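Local coordinates for protein branched-chain alpha-ketoacid decarboxylase (Lactococcus lactis, PDB 2VBF) that probably decarboxylates branched-chain and aromatic alpha-keto acids to aldehydes, using thiamine diphosphate and magnesium as cofactors, at residues I67-M78 with L457-E468. Numbering follows the deposited sequence.
Sequences IGNANELNASYM and LTVQELGLSIRE. With TPP (thiamine diphosphate), chain D.
E461 meets N69, A70 and N74 where the C-terminal and N-terminal thiamine diphosphate-binding domains of one chain join. The loop 69-71 links strand 65-68, at the edge of a parallel sheet, to helix 72-86 in the alpha/beta fold of the N-terminal domain. It leads into E72, whose OE2 lies 2.7 Å from N1' of the cofactor. Residues of the second subunit also hold this cofactor, so the contact borders a site at the subunit interface.

From CB, the E461 chain runs to CG, which packs 3.4 Å from CB of N74. A bend at chi2 (-42°) turns the carboxylate into the loop, with CD against the same CB. OE1 accepts from N of A70 through its syn lone pair, and ND2 of N69 meets it from above the carboxylate plane at 3.1 Å. OE2 takes ND2 of N74 on its anti lone pair at 2.8 Å, with weak bonds from N of A70 and N of N71. The buried carboxylate is thus gripped at both oxygens, and these neutral donors probably help stabilise its charge. Replacing E461 with an alanine is likely to leave N of A70 and ND2 of N69 and N74 without this acceptor, and the loop less firmly held.

Next to E461, CD1 of L464 touches SD of M78 at 3.5 Å and CG2 of I67; ND2 of N69 also bonds weakly to that SD. CG of Q460 packs on CB of A70, while its amide hydrogen-bonds to Q460 of the second subunit. At the far end, NH2 of R467 donates to O of G68 at 2.9 Å, nearly straight at 171°, on a carbonyl lone pair.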
ATOM      1  N   ILE A  67      -6.105   7.013 -16.694  1.00 13.73           N
ATOM      2  CA  ILE A  67      -6.509   5.641 -16.424  1.00 13.80           C
ATOM      3  C   ILE A  67      -6.502   5.452 -14.908  1.00 13.39           C
ATOM      4  O   ILE A  67      -5.461   5.184 -14.310  1.00 12.84           O
ATOM      5  CB  ILE A  67      -5.616   4.633 -17.152  1.00 14.01           C
ATOM      6  CG1 ILE A  67      -5.667   4.917 -18.666  1.00 15.40           C
ATOM      7  CG2 ILE A  67      -6.070   3.197 -16.864  1.00 14.15           C
ATOM      8  CD1 ILE A  67      -5.022   3.875 -19.524  1.00 16.46           C
ATOM      9  N   GLY A  68      -7.678   5.603 -14.303  1.00 12.12           N
ATOM     10  CA  GLY A  68      -7.792   5.602 -12.842  1.00 11.87           C
ATOM     11  C   GLY A  68      -7.692   4.191 -12.329  1.00 12.51           C
ATOM     12  O   GLY A  68      -8.269   3.280 -12.923  1.00 13.10           O
ATOM     13  N   ASN A  69      -6.948   4.013 -11.236  1.00 11.71           N
ATOM     14  CA  ASN A  69      -6.788   2.717 -10.566  1.00 11.57           C
ATOM     15  C   ASN A  69      -7.733   2.580  -9.363  1.00 10.99           C
ATOM     16  O   ASN A  69      -8.272   3.574  -8.879  1.00 10.79           O
ATOM     17  CB  ASN A  69      -5.346   2.599 -10.077  1.00 11.61           C
ATOM     18  CG  ASN A  69      -4.366   2.559 -11.218  1.00  9.69           C
ATOM     19  OD1 ASN A  69      -3.802   3.573 -11.599  1.00 13.23           O
ATOM     20  ND2 ASN A  69      -4.197   1.383 -11.812  1.00 11.03           N
ATOM     21  N   ALA A  70      -7.903   1.344  -8.873  1.00 11.62           N
ATOM     22  CA  ALA A  70      -8.680   1.104  -7.657  1.00 11.81           C
ATOM     23  C   ALA A  70      -7.932   1.655  -6.431  1.00 10.29           C
ATOM     24  O   ALA A  70      -8.543   2.322  -5.583  1.00 12.09           O
ATOM     25  CB  ALA A  70      -8.978  -0.388  -7.504  1.00 11.32           C
ATOM     26  N   ASN A  71      -6.625   1.385  -6.333  1.00 10.01           N
ATOM     27  CA  ASN A  71      -5.798   1.948  -5.269  1.00 11.01           C
ATOM     28  C   ASN A  71      -4.436   2.462  -5.746  1.00  9.97           C
ATOM     29  O   ASN A  71      -3.987   2.175  -6.869  1.00  8.95           O
ATOM     30  CB  ASN A  71      -5.672   1.012  -4.046  1.00 10.62           C
ATOM     31  CG  ASN A  71      -4.859  -0.246  -4.298  1.00  9.99           C
ATOM     32  OD1 ASN A  71      -3.848  -0.251  -5.004  1.00 10.16           O
ATOM     33  ND2 ASN A  71      -5.273  -1.332  -3.645  1.00 10.32           N
ATOM     34  N   GLU A  72      -3.785   3.218  -4.871  1.00 10.61           N
ATOM     35  CA  GLU A  72      -2.516   3.877  -5.210  1.00 10.53           C
ATOM     36  C   GLU A  72      -1.310   2.950  -5.305  1.00 11.26           C
ATOM     37  O   GLU A  72      -0.407   3.177  -6.127  1.00 10.47           O
ATOM     38  CB  GLU A  72      -2.212   5.017  -4.241  1.00 10.80           C
ATOM     39  CG  GLU A  72      -3.180   6.173  -4.370  1.00 11.86           C
ATOM     40  CD  GLU A  72      -4.437   6.033  -3.511  1.00 11.11           C
ATOM     41  OE1 GLU A  72      -4.717   4.940  -2.950  1.00 10.95           O
ATOM     42  OE2 GLU A  72      -5.160   7.045  -3.397  1.00 11.30           O
ATOM     43  N   LEU A  73      -1.238   1.935  -4.445  1.00  8.60           N
ATOM     44  CA  LEU A  73      -0.153   0.985  -4.566  1.00  8.90           C
ATOM     45  C   LEU A  73      -0.187   0.359  -5.957  1.00  7.94           C
ATOM     46  O   LEU A  73       0.834   0.264  -6.640  1.00  9.82           O
ATOM     47  CB  LEU A  73      -0.213  -0.103  -3.482  1.00  8.17           C
ATOM     48  CG  LEU A  73       0.952  -1.097  -3.529  1.00  8.66           C
ATOM     49  CD1 LEU A  73       2.326  -0.431  -3.375  1.00  9.23           C
ATOM     50  CD2 LEU A  73       0.790  -2.218  -2.507  1.00  8.90           C
ATOM     51  N   ASN A  74      -1.379  -0.050  -6.387  1.00  9.55           N
ATOM     52  CA  ASN A  74      -1.538  -0.643  -7.696  1.00 10.17           C
ATOM     53  C   ASN A  74      -1.171   0.324  -8.811  1.00  9.13           C
ATOM     54  O   ASN A  74      -0.534  -0.102  -9.785  1.00 10.51           O
ATOM     55  CB  ASN A  74      -2.954  -1.194  -7.884  1.00 10.53           C
ATOM     56  CG  ASN A  74      -3.255  -2.341  -6.921  1.00 10.45           C
ATOM     57  OD1 ASN A  74      -2.346  -2.873  -6.270  1.00 11.63           O
ATOM     58  ND2 ASN A  74      -4.535  -2.716  -6.806  1.00 12.38           N
ATOM     59  N   ALA A  75      -1.544   1.600  -8.659  1.00 11.66           N
ATOM     60  CA  ALA A  75      -1.189   2.670  -9.600  1.00 11.43           C
ATOM     61  C   ALA A  75       0.320   2.763  -9.775  1.00 11.64           C
ATOM     62  O   ALA A  75       0.815   2.841 -10.899  1.00 10.69           O
ATOM     63  CB  ALA A  75      -1.772   4.051  -9.126  1.00 10.54           C
ATOM     64  N   SER A  76       1.047   2.697  -8.665  1.00 11.09           N
ATOM     65  CA  SER A  76       2.507   2.782  -8.685  1.00 10.42           C
ATOM     66  C   SER A  76       3.141   1.574  -9.400  1.00 10.12           C
ATOM     67  O   SER A  76       4.046   1.720 -10.219  1.00  9.74           O
ATOM     68  CB  SER A  76       3.043   2.957  -7.257  1.00 10.73           C
ATOM     69  OG  SER A  76       2.972   1.770  -6.487  1.00 10.29           O
ATOM     70  N   TYR A  77       2.610   0.387  -9.128  1.00  7.71           N
ATOM     71  CA  TYR A  77       3.029  -0.824  -9.815  1.00  9.49           C
ATOM     72  C   TYR A  77       2.750  -0.730 -11.320  1.00  9.19           C
ATOM     73  O   TYR A  77       3.561  -1.151 -12.155  1.00 11.15           O
ATOM     74  CB  TYR A  77       2.280  -2.027  -9.246  1.00 10.01           C
ATOM     75  CG  TYR A  77       2.646  -2.494  -7.841  1.00  8.40           C
ATOM     76  CD1 TYR A  77       3.898  -2.245  -7.270  1.00  9.76           C
ATOM     77  CD2 TYR A  77       1.737  -3.276  -7.114  1.00 10.08           C
ATOM     78  CE1 TYR A  77       4.226  -2.755  -5.995  1.00 11.49           C
ATOM     79  CE2 TYR A  77       2.048  -3.769  -5.858  1.00 10.51           C
ATOM     80  CZ  TYR A  77       3.288  -3.508  -5.308  1.00 10.74           C
ATOM     81  OH  TYR A  77       3.576  -4.018  -4.065  1.00  9.24           O
ATOM     82  N   MET A  78       1.567  -0.226 -11.642  1.00  9.53           N
ATOM     83  CA  MET A  78       1.144  -0.104 -13.037  1.00  9.08           C
ATOM     84  C   MET A  78       2.035   0.851 -13.810  1.00 10.24           C
ATOM     85  O   MET A  78       2.437   0.541 -14.931  1.00  9.86           O
ATOM     86  CB  MET A  78      -0.307   0.349 -13.124  1.00 10.03           C
ATOM     87  CG  MET A  78      -0.911   0.205 -14.525  1.00 10.00           C
ATOM     88  SD  MET A  78      -2.728   0.258 -14.585  1.00 12.23           S
ATOM     89  CE  MET A  78      -3.130  -1.218 -13.662  1.00 10.99           C
ATOM     90  N   LEU A 457      -2.981  -9.723  -3.303  1.00  8.47           N
ATOM     91  CA  LEU A 457      -2.533  -8.381  -2.898  1.00 10.00           C
ATOM     92  C   LEU A 457      -3.036  -7.250  -3.803  1.00  9.18           C
ATOM     93  O   LEU A 457      -3.157  -6.105  -3.352  1.00 12.13           O
ATOM     94  CB  LEU A 457      -1.011  -8.270  -2.815  1.00  9.72           C
ATOM     95  CG  LEU A 457      -0.333  -9.000  -1.648  1.00  9.87           C
ATOM     96  CD1 LEU A 457       0.035 -10.416  -2.069  1.00 10.53           C
ATOM     97  CD2 LEU A 457       0.903  -8.250  -1.129  1.00  9.90           C
ATOM     98  N   THR A 458      -3.307  -7.556  -5.077  1.00 10.17           N
ATOM     99  CA  THR A 458      -3.546  -6.510  -6.099  1.00 10.84           C
ATOM    100  C   THR A 458      -4.726  -6.797  -7.054  1.00 11.13           C
ATOM    101  O   THR A 458      -4.895  -6.104  -8.069  1.00 10.98           O
ATOM    102  CB  THR A 458      -2.268  -6.269  -6.964  1.00  9.91           C
ATOM    103  OG1 THR A 458      -1.887  -7.491  -7.603  1.00 10.71           O
ATOM    104  CG2 THR A 458      -1.092  -5.723  -6.121  1.00  9.89           C
ATOM    105  N   VAL A 459      -5.582  -7.749  -6.674  1.00 12.77           N
ATOM    106  CA  VAL A 459      -6.700  -8.216  -7.492  1.00 11.86           C
ATOM    107  C   VAL A 459      -7.645  -7.120  -8.003  1.00 13.20           C
ATOM    108  O   VAL A 459      -8.230  -7.267  -9.072  1.00 12.88           O
ATOM    109  CB  VAL A 459      -7.530  -9.288  -6.710  1.00 10.65           C
ATOM    110  CG1 VAL A 459      -8.279  -8.636  -5.566  1.00 10.64           C
ATOM    111  CG2 VAL A 459      -8.496 -10.021  -7.653  1.00 12.93           C
ATOM    112  N   GLN A 460      -7.776  -6.010  -7.273  1.00  9.88           N
ATOM    113  CA  GLN A 460      -8.796  -5.006  -7.609  1.00 11.76           C
ATOM    114  C   GLN A 460      -8.578  -4.306  -8.946  1.00 12.37           C
ATOM    115  O   GLN A 460      -9.525  -3.688  -9.464  1.00 13.50           O
ATOM    116  CB  GLN A 460      -9.025  -3.987  -6.486  1.00 12.56           C
ATOM    117  CG  GLN A 460      -7.775  -3.325  -5.935  1.00 10.71           C
ATOM    118  CD  GLN A 460      -7.199  -4.099  -4.772  1.00 11.41           C
ATOM    119  OE1 GLN A 460      -6.280  -4.913  -4.933  1.00 13.06           O
ATOM    120  NE2 GLN A 460      -7.773  -3.893  -3.604  1.00 10.53           N
ATOM    121  N   GLU A 461      -7.383  -4.408  -9.542  1.00 12.72           N
ATOM    122  CA  GLU A 461      -7.179  -3.806 -10.880  1.00 12.90           C
ATOM    123  C   GLU A 461      -7.827  -4.622 -12.011  1.00 11.96           C
ATOM    124  O   GLU A 461      -7.781  -4.229 -13.178  1.00 13.88           O
ATOM    125  CB  GLU A 461      -5.709  -3.546 -11.186  1.00 12.99           C
ATOM    126  CG  GLU A 461      -5.009  -2.583 -10.203  1.00 14.57           C
ATOM    127  CD  GLU A 461      -5.829  -1.370  -9.813  1.00 15.05           C
ATOM    128  OE1 GLU A 461      -6.300  -0.660 -10.723  1.00 15.68           O
ATOM    129  OE2 GLU A 461      -6.004  -1.117  -8.591  1.00 12.49           O
ATOM    130  N   LEU A 462      -8.428  -5.759 -11.672  1.00 14.04           N
ATOM    131  CA  LEU A 462      -9.308  -6.463 -12.603  1.00 14.54           C
ATOM    132  C   LEU A 462     -10.365  -5.495 -13.183  1.00 13.05           C
ATOM    133  O   LEU A 462     -10.653  -5.544 -14.375  1.00 14.14           O
ATOM    134  CB  LEU A 462      -9.962  -7.652 -11.886  1.00 16.57           C
ATOM    135  CG  LEU A 462     -10.566  -8.838 -12.624  1.00 18.34           C
ATOM    136  CD1 LEU A 462      -9.831  -9.201 -13.892  1.00 18.60           C
ATOM    137  CD2 LEU A 462     -10.611 -10.031 -11.662  1.00 18.25           C
ATOM    138  N   GLY A 463     -10.920  -4.597 -12.366  1.00 10.87           N
ATOM    139  CA  GLY A 463     -11.892  -3.616 -12.852  1.00 12.16           C
ATOM    140  C   GLY A 463     -11.358  -2.762 -13.991  1.00 12.75           C
ATOM    141  O   GLY A 463     -12.001  -2.608 -15.031  1.00 12.88           O
ATOM    142  N   LEU A 464     -10.169  -2.201 -13.786  1.00 12.02           N
ATOM    143  CA  LEU A 464      -9.482  -1.434 -14.811  1.00 11.93           C
ATOM    144  C   LEU A 464      -9.286  -2.229 -16.099  1.00 11.86           C
ATOM    145  O   LEU A 464      -9.506  -1.712 -17.190  1.00 13.97           O
ATOM    146  CB  LEU A 464      -8.129  -0.963 -14.258  1.00 11.70           C
ATOM    147  CG  LEU A 464      -7.191  -0.180 -15.181  1.00 11.97           C
ATOM    148  CD1 LEU A 464      -6.188   0.638 -14.347  1.00 13.39           C
ATOM    149  CD2 LEU A 464      -6.456  -1.087 -16.163  1.00  9.86           C
ATOM    150  N   SER A 465      -8.860  -3.484 -15.978  1.00 10.69           N
ATOM    151  CA  SER A 465      -8.568  -4.292 -17.162  1.00 12.32           C
ATOM    152  C   SER A 465      -9.826  -4.450 -18.027  1.00 13.94           C
ATOM    153  O   SER A 465      -9.745  -4.462 -19.252  1.00 14.31           O
ATOM    154  CB  SER A 465      -7.966  -5.658 -16.789  1.00 14.31           C
ATOM    155  OG  SER A 465      -8.916  -6.544 -16.226  1.00 15.14           O
ATOM    156  N   ILE A 466     -10.971  -4.538 -17.368  1.00 13.47           N
ATOM    157  CA  ILE A 466     -12.262  -4.725 -18.027  1.00 14.24           C
ATOM    158  C   ILE A 466     -12.691  -3.424 -18.683  1.00 14.76           C
ATOM    159  O   ILE A 466     -13.022  -3.400 -19.885  1.00 16.07           O
ATOM    160  CB  ILE A 466     -13.326  -5.205 -17.004  1.00 14.41           C
ATOM    161  CG1 ILE A 466     -12.973  -6.626 -16.528  1.00 12.80           C
ATOM    162  CG2 ILE A 466     -14.726  -5.187 -17.612  1.00 14.10           C
ATOM    163  CD1 ILE A 466     -13.681  -7.073 -15.255  1.00 15.17           C
ATOM    164  N   ARG A 467     -12.639  -2.336 -17.918  1.00 14.95           N
ATOM    165  CA  ARG A 467     -12.992  -1.014 -18.432  1.00 14.87           C
ATOM    166  C   ARG A 467     -12.147  -0.612 -19.640  1.00 14.92           C
ATOM    167  O   ARG A 467     -12.682  -0.085 -20.616  1.00 14.93           O
ATOM    168  CB  ARG A 467     -12.856   0.065 -17.348  1.00 14.83           C
ATOM    169  CG  ARG A 467     -13.252   1.462 -17.811  1.00 14.82           C
ATOM    170  CD  ARG A 467     -12.922   2.513 -16.766  1.00 16.07           C
ATOM    171  NE  ARG A 467     -11.469   2.602 -16.607  1.00 16.02           N
ATOM    172  CZ  ARG A 467     -10.814   2.798 -15.465  1.00 16.20           C
ATOM    173  NH1 ARG A 467     -11.452   2.926 -14.306  1.00 18.86           N
ATOM    174  NH2 ARG A 467      -9.483   2.831 -15.491  1.00 16.11           N
ATOM    175  N   GLU A 468     -10.837  -0.831 -19.559  1.00 14.20           N
ATOM    176  CA  GLU A 468      -9.902  -0.453 -20.628  1.00 14.26           C
ATOM    177  C   GLU A 468      -9.864  -1.438 -21.799  1.00 13.95           C
ATOM    178  O   GLU A 468      -9.172  -1.195 -22.806  1.00 15.07           O
ATOM    179  CB  GLU A 468      -8.491  -0.282 -20.049  1.00 13.98           C
ATOM    180  CG  GLU A 468      -8.406   0.745 -18.938  1.00 14.81           C
ATOM    181  CD  GLU A 468      -8.793   2.133 -19.384  1.00 16.96           C
ATOM    182  OE1 GLU A 468      -8.502   2.481 -20.549  1.00 17.63           O
ATOM    183  OE2 GLU A 468      -9.387   2.881 -18.576  1.00 17.35           O
TER
HETATM  184  N1' TPP D1549      -7.143   7.890  -1.830  1.00 11.13           N
HETATM  185  C2' TPP D1549      -7.048   7.569  -0.493  1.00 10.05           C
HETATM  186  CM2 TPP D1549      -6.154   6.451  -0.061  1.00 11.30           C
HETATM  187  N3' TPP D1549      -7.770   8.291   0.412  1.00 10.01           N
HETATM  188  C4' TPP D1549      -8.598   9.324   0.008  1.00 10.44           C
HETATM  189  N4' TPP D1549      -9.235   9.997   0.958  1.00 10.86           N
HETATM  190  C5' TPP D1549      -8.720   9.643  -1.351  1.00 11.20           C
HETATM  191  C6' TPP D1549      -7.979   8.901  -2.267  1.00 11.40           C
HETATM  192  C7' TPP D1549      -9.652  10.764  -1.819  1.00 11.66           C
HETATM  193  N3  TPP D1549     -11.072  10.446  -1.625  1.00 14.50           N
HETATM  194  C2  TPP D1549     -11.857  10.829  -0.541  1.00 16.64           C
HETATM  195  S1  TPP D1549     -13.403  10.345  -0.568  1.00 15.41           S
HETATM  196  C5  TPP D1549     -13.137   9.629  -1.991  1.00 13.91           C
HETATM  197  C4  TPP D1549     -11.839   9.745  -2.496  1.00 12.48           C
HETATM  198  CM4 TPP D1549     -11.344   9.174  -3.800  1.00 14.73           C
HETATM  199  C6  TPP D1549     -14.315   8.945  -2.628  1.00 13.38           C
HETATM  200  C7  TPP D1549     -14.867   7.766  -1.830  1.00 14.09           C
HETATM  201  O7  TPP D1549     -15.888   7.222  -2.650  1.00 14.21           O
HETATM  202  PA  TPP D1549     -16.993   6.191  -2.088  1.00 13.18           P
HETATM  203  O1A TPP D1549     -16.246   5.201  -1.207  1.00 12.09           O
HETATM  204  O2A TPP D1549     -17.640   5.540  -3.286  1.00 11.99           O
HETATM  205  O3A TPP D1549     -17.951   7.078  -1.166  1.00 11.78           O
HETATM  206  PB  TPP D1549     -19.335   7.822  -1.580  1.00 12.87           P
HETATM  207  O1B TPP D1549     -19.107   9.274  -1.287  1.00 12.73           O
HETATM  208  O2B TPP D1549     -20.409   7.233  -0.718  1.00 13.83           O
HETATM  209  O3B TPP D1549     -19.604   7.532  -3.031  1.00 11.25           O
HETATM  210  O   HOH W   1     -10.035   1.470 -11.690  1.00 15.71           O
HETATM  211  O   HOH W   2      -3.061  -3.332  -3.555  1.00 11.68           O